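Interpain A (Prevotella intermedia, PDB 3BB7) probably acts as a cysteine protease of the peptidase C10 family, here as a zymogen fragment holding part of the prodomain and the catalytic domain. Local coordinates at residues A[130-135]-A[217-221]. The protein carries 1 engineered substitution. Residues are numbered along the deposited sequence; the frame is centred on the assembly and turned at random.
Sequences YPVRGI and TYFGF
The irregular loop 130-135, leaving helix 116-128, packs on the C-terminal end of helix 208-218. Tyr130 (chi1 t) and Phe221 (chi1 m) form an offset edge-to-face pair, the tyrosine giving the edge: planes at 61°, Tyr130 CD2 3.3 Å from Phe221 CE1; Tyr130 OH, hydrogen-bonded to Lys320, reaches Gly220 O through a water. A cis peptide precedes Pro131, whose compact, apolar ring rests its CD against both phenylalanines, 3.9 Å from Phe219 CD2 and 4.1 Å from Phe221 CE2. Gly220, between these two in sequence, is first after the helix to leave helical phi/psi, its positive phi (76°) favouring glycine. Within the papain-like (clan CA) catalytic domain, away from the active site, Phe219 and Phe221 reach helix 116-128 at Leu125. Arg133 O shares a water with Phe219 O, weakly bound there. Gly134 pairs with Phe219 (CA atoms 4.7 Å apart); a CB here would clash with Tyr218 O, which accepts a hydrogen bond from Ile135 N at 2.8 Å, while Ile135 CD1 covers Gly220 CA at 3.7 Å.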
ATOM      1  N   TYR A 130      15.901   5.145   6.998  1.00 10.81           N
ATOM      2  CA  TYR A 130      15.781   5.954   8.215  1.00 12.88           C
ATOM      3  C   TYR A 130      14.633   5.385   9.017  1.00 12.63           C
ATOM      4  O   TYR A 130      13.660   4.957   8.422  1.00 13.25           O
ATOM      5  CB  TYR A 130      15.506   7.414   7.813  1.00 13.87           C
ATOM      6  CG  TYR A 130      15.392   8.408   8.949  1.00 15.49           C
ATOM      7  CD1 TYR A 130      16.499   9.122   9.390  1.00 17.11           C
ATOM      8  CD2 TYR A 130      14.151   8.664   9.552  1.00 18.92           C
ATOM      9  CE1 TYR A 130      16.371  10.037  10.431  1.00 16.93           C
ATOM     10  CE2 TYR A 130      14.022   9.567  10.581  1.00 19.75           C
ATOM     11  CZ  TYR A 130      15.133  10.261  11.004  1.00 18.67           C
ATOM     12  OH  TYR A 130      14.973  11.158  12.043  1.00 21.72           O
ATOM     13  N   PRO A 131      14.755   5.349  10.350  1.00 11.96           N
ATOM     14  CA  PRO A 131      15.834   5.846  11.191  1.00 11.79           C
ATOM     15  C   PRO A 131      17.013   4.882  11.264  1.00 11.16           C
ATOM     16  O   PRO A 131      16.922   3.716  10.793  1.00 10.79           O
ATOM     17  CB  PRO A 131      15.158   5.970  12.558  1.00 11.82           C
ATOM     18  CG  PRO A 131      14.215   4.803  12.565  1.00 12.00           C
ATOM     19  CD  PRO A 131      13.675   4.734  11.154  1.00 11.92           C
ATOM     20  N   VAL A 132      18.101   5.376  11.839  1.00 11.67           N
ATOM     21  CA  VAL A 132      19.254   4.531  12.151  1.00 12.23           C
ATOM     22  C   VAL A 132      18.890   3.484  13.214  1.00 11.32           C
ATOM     23  O   VAL A 132      19.142   2.297  13.037  1.00 11.83           O
ATOM     24  CB  VAL A 132      20.469   5.349  12.613  1.00 11.76           C
ATOM     25  CG1 VAL A 132      21.596   4.424  12.984  1.00 13.03           C
ATOM     26  CG2 VAL A 132      20.928   6.318  11.556  1.00 14.26           C
ATOM     27  N   ARG A 133      18.269   3.933  14.300  1.00 11.43           N
ATOM     28  CA  ARG A 133      17.758   3.067  15.376  1.00 13.10           C
ATOM     29  C   ARG A 133      16.388   3.590  15.760  1.00 12.41           C
ATOM     30  O   ARG A 133      16.070   4.753  15.506  1.00 12.34           O
ATOM     31  CB  ARG A 133      18.701   3.072  16.617  1.00 14.23           C
ATOM     32  CG  ARG A 133      20.085   2.483  16.347  0.50 15.41           C
ATOM     33  CD  ARG A 133      21.099   2.824  17.436  0.50 15.83           C
ATOM     34  NE  ARG A 133      20.657   2.404  18.761  0.50 22.04           N
ATOM     35  CZ  ARG A 133      21.283   1.511  19.516  0.50 23.91           C
ATOM     36  NH1 ARG A 133      22.403   0.931  19.091  0.50 25.43           N
ATOM     37  NH2 ARG A 133      20.794   1.200  20.705  0.50 26.05           N
ATOM     38  N   GLY A 134      15.576   2.730  16.369  1.00 10.49           N
ATOM     39  CA  GLY A 134      14.274   3.166  16.840  1.00 11.23           C
ATOM     40  C   GLY A 134      14.374   3.723  18.257  1.00 10.86           C
ATOM     41  O   GLY A 134      15.454   4.112  18.753  1.00 11.99           O
ATOM     42  N   ILE A 135      13.220   3.747  18.919  1.00 10.50           N
ATOM     43  CA  ILE A 135      13.071   4.313  20.256  1.00 11.43           C
ATOM     44  C   ILE A 135      12.141   3.404  21.044  1.00 10.67           C
ATOM     45  O   ILE A 135      11.054   3.099  20.586  1.00 11.89           O
ATOM     46  CB  ILE A 135      12.444   5.729  20.195  1.00 11.64           C
ATOM     47  CG1 ILE A 135      13.203   6.624  19.213  1.00 13.25           C
ATOM     48  CG2 ILE A 135      12.408   6.323  21.615  1.00 12.40           C
ATOM     49  CD1 ILE A 135      12.452   7.936  18.888  1.00 14.79           C
ATOM     50  N   THR A 217       6.256   7.517  17.657  1.00  9.05           N
ATOM     51  CA  THR A 217       6.758   7.103  18.959  1.00 10.43           C
ATOM     52  C   THR A 217       7.947   6.171  18.915  1.00  9.92           C
ATOM     53  O   THR A 217       8.920   6.364  19.681  1.00 11.78           O
ATOM     54  CB  THR A 217       5.628   6.501  19.788  1.00  9.76           C
ATOM     55  OG1 THR A 217       4.708   7.559  20.078  1.00 11.69           O
ATOM     56  CG2 THR A 217       6.120   5.929  21.108  1.00 11.51           C
ATOM     57  N   TYR A 218       7.858   5.129  18.082  1.00  9.95           N
ATOM     58  CA  TYR A 218       8.869   4.076  18.062  1.00 10.84           C
ATOM     59  C   TYR A 218       9.918   4.293  16.983  1.00 10.83           C
ATOM     60  O   TYR A 218      11.026   3.789  17.101  1.00 11.21           O
ATOM     61  CB  TYR A 218       8.213   2.699  17.900  1.00 10.64           C
ATOM     62  CG  TYR A 218       7.240   2.408  19.007  1.00  9.17           C
ATOM     63  CD1 TYR A 218       5.887   2.261  18.755  1.00 11.03           C
ATOM     64  CD2 TYR A 218       7.684   2.273  20.324  1.00  8.91           C
ATOM     65  CE1 TYR A 218       4.983   2.020  19.763  1.00 11.96           C
ATOM     66  CE2 TYR A 218       6.796   1.973  21.353  1.00  9.73           C
ATOM     67  CZ  TYR A 218       5.435   1.879  21.077  1.00 11.06           C
ATOM     68  OH  TYR A 218       4.533   1.636  22.091  1.00 13.70           O
ATOM     69  N   PHE A 219       9.588   5.054  15.939  1.00 10.73           N
ATOM     70  CA  PHE A 219      10.560   5.297  14.877  1.00 11.03           C
ATOM     71  C   PHE A 219      11.071   6.729  14.815  1.00 12.10           C
ATOM     72  O   PHE A 219      12.015   7.023  14.062  1.00 13.64           O
ATOM     73  CB  PHE A 219      10.020   4.877  13.515  1.00 10.88           C
ATOM     74  CG  PHE A 219       9.872   3.383  13.351  1.00  9.93           C
ATOM     75  CD1 PHE A 219       8.630   2.778  13.478  1.00 12.77           C
ATOM     76  CD2 PHE A 219      10.968   2.583  13.013  1.00 11.38           C
ATOM     77  CE1 PHE A 219       8.468   1.386  13.293  1.00 13.45           C
ATOM     78  CE2 PHE A 219      10.824   1.199  12.806  1.00 12.18           C
ATOM     79  CZ  PHE A 219       9.571   0.593  12.938  1.00 10.94           C
ATOM     80  N   GLY A 220      10.426   7.618  15.566  1.00 12.30           N
ATOM     81  CA  GLY A 220      10.860   9.006  15.671  1.00 13.59           C
ATOM     82  C   GLY A 220      10.536   9.904  14.485  1.00 12.42           C
ATOM     83  O   GLY A 220      11.179  10.942  14.300  1.00 13.02           O
ATOM     84  N   PHE A 221       9.532   9.531  13.698  1.00 12.39           N
ATOM     85  CA  PHE A 221       9.058  10.404  12.627  1.00 11.53           C
ATOM     86  C   PHE A 221       8.133  11.466  13.201  1.00 11.20           C
ATOM     87  O   PHE A 221       6.908  11.274  13.278  1.00 12.69           O
ATOM     88  CB  PHE A 221       8.326   9.628  11.534  1.00 11.24           C
ATOM     89  CG  PHE A 221       9.223   8.754  10.709  1.00  9.69           C
ATOM     90  CD1 PHE A 221      10.052   9.309   9.731  1.00 11.14           C
ATOM     91  CD2 PHE A 221       9.292   7.387  10.953  1.00 10.17           C
ATOM     92  CE1 PHE A 221      10.897   8.478   8.936  1.00 12.69           C
ATOM     93  CE2 PHE A 221      10.137   6.548  10.222  1.00 12.47           C
ATOM     94  CZ  PHE A 221      10.933   7.085   9.190  1.00 11.95           C
TER
HETATM   95  O   HOH W   1      12.671  12.087  12.280  1.00 17.74           O
HETATM   96  O   HOH W   2      14.292   6.806  15.727  1.00 18.68           O
HETATM   97  O   HOH W   3       9.281   4.872  22.474  1.00 16.23           O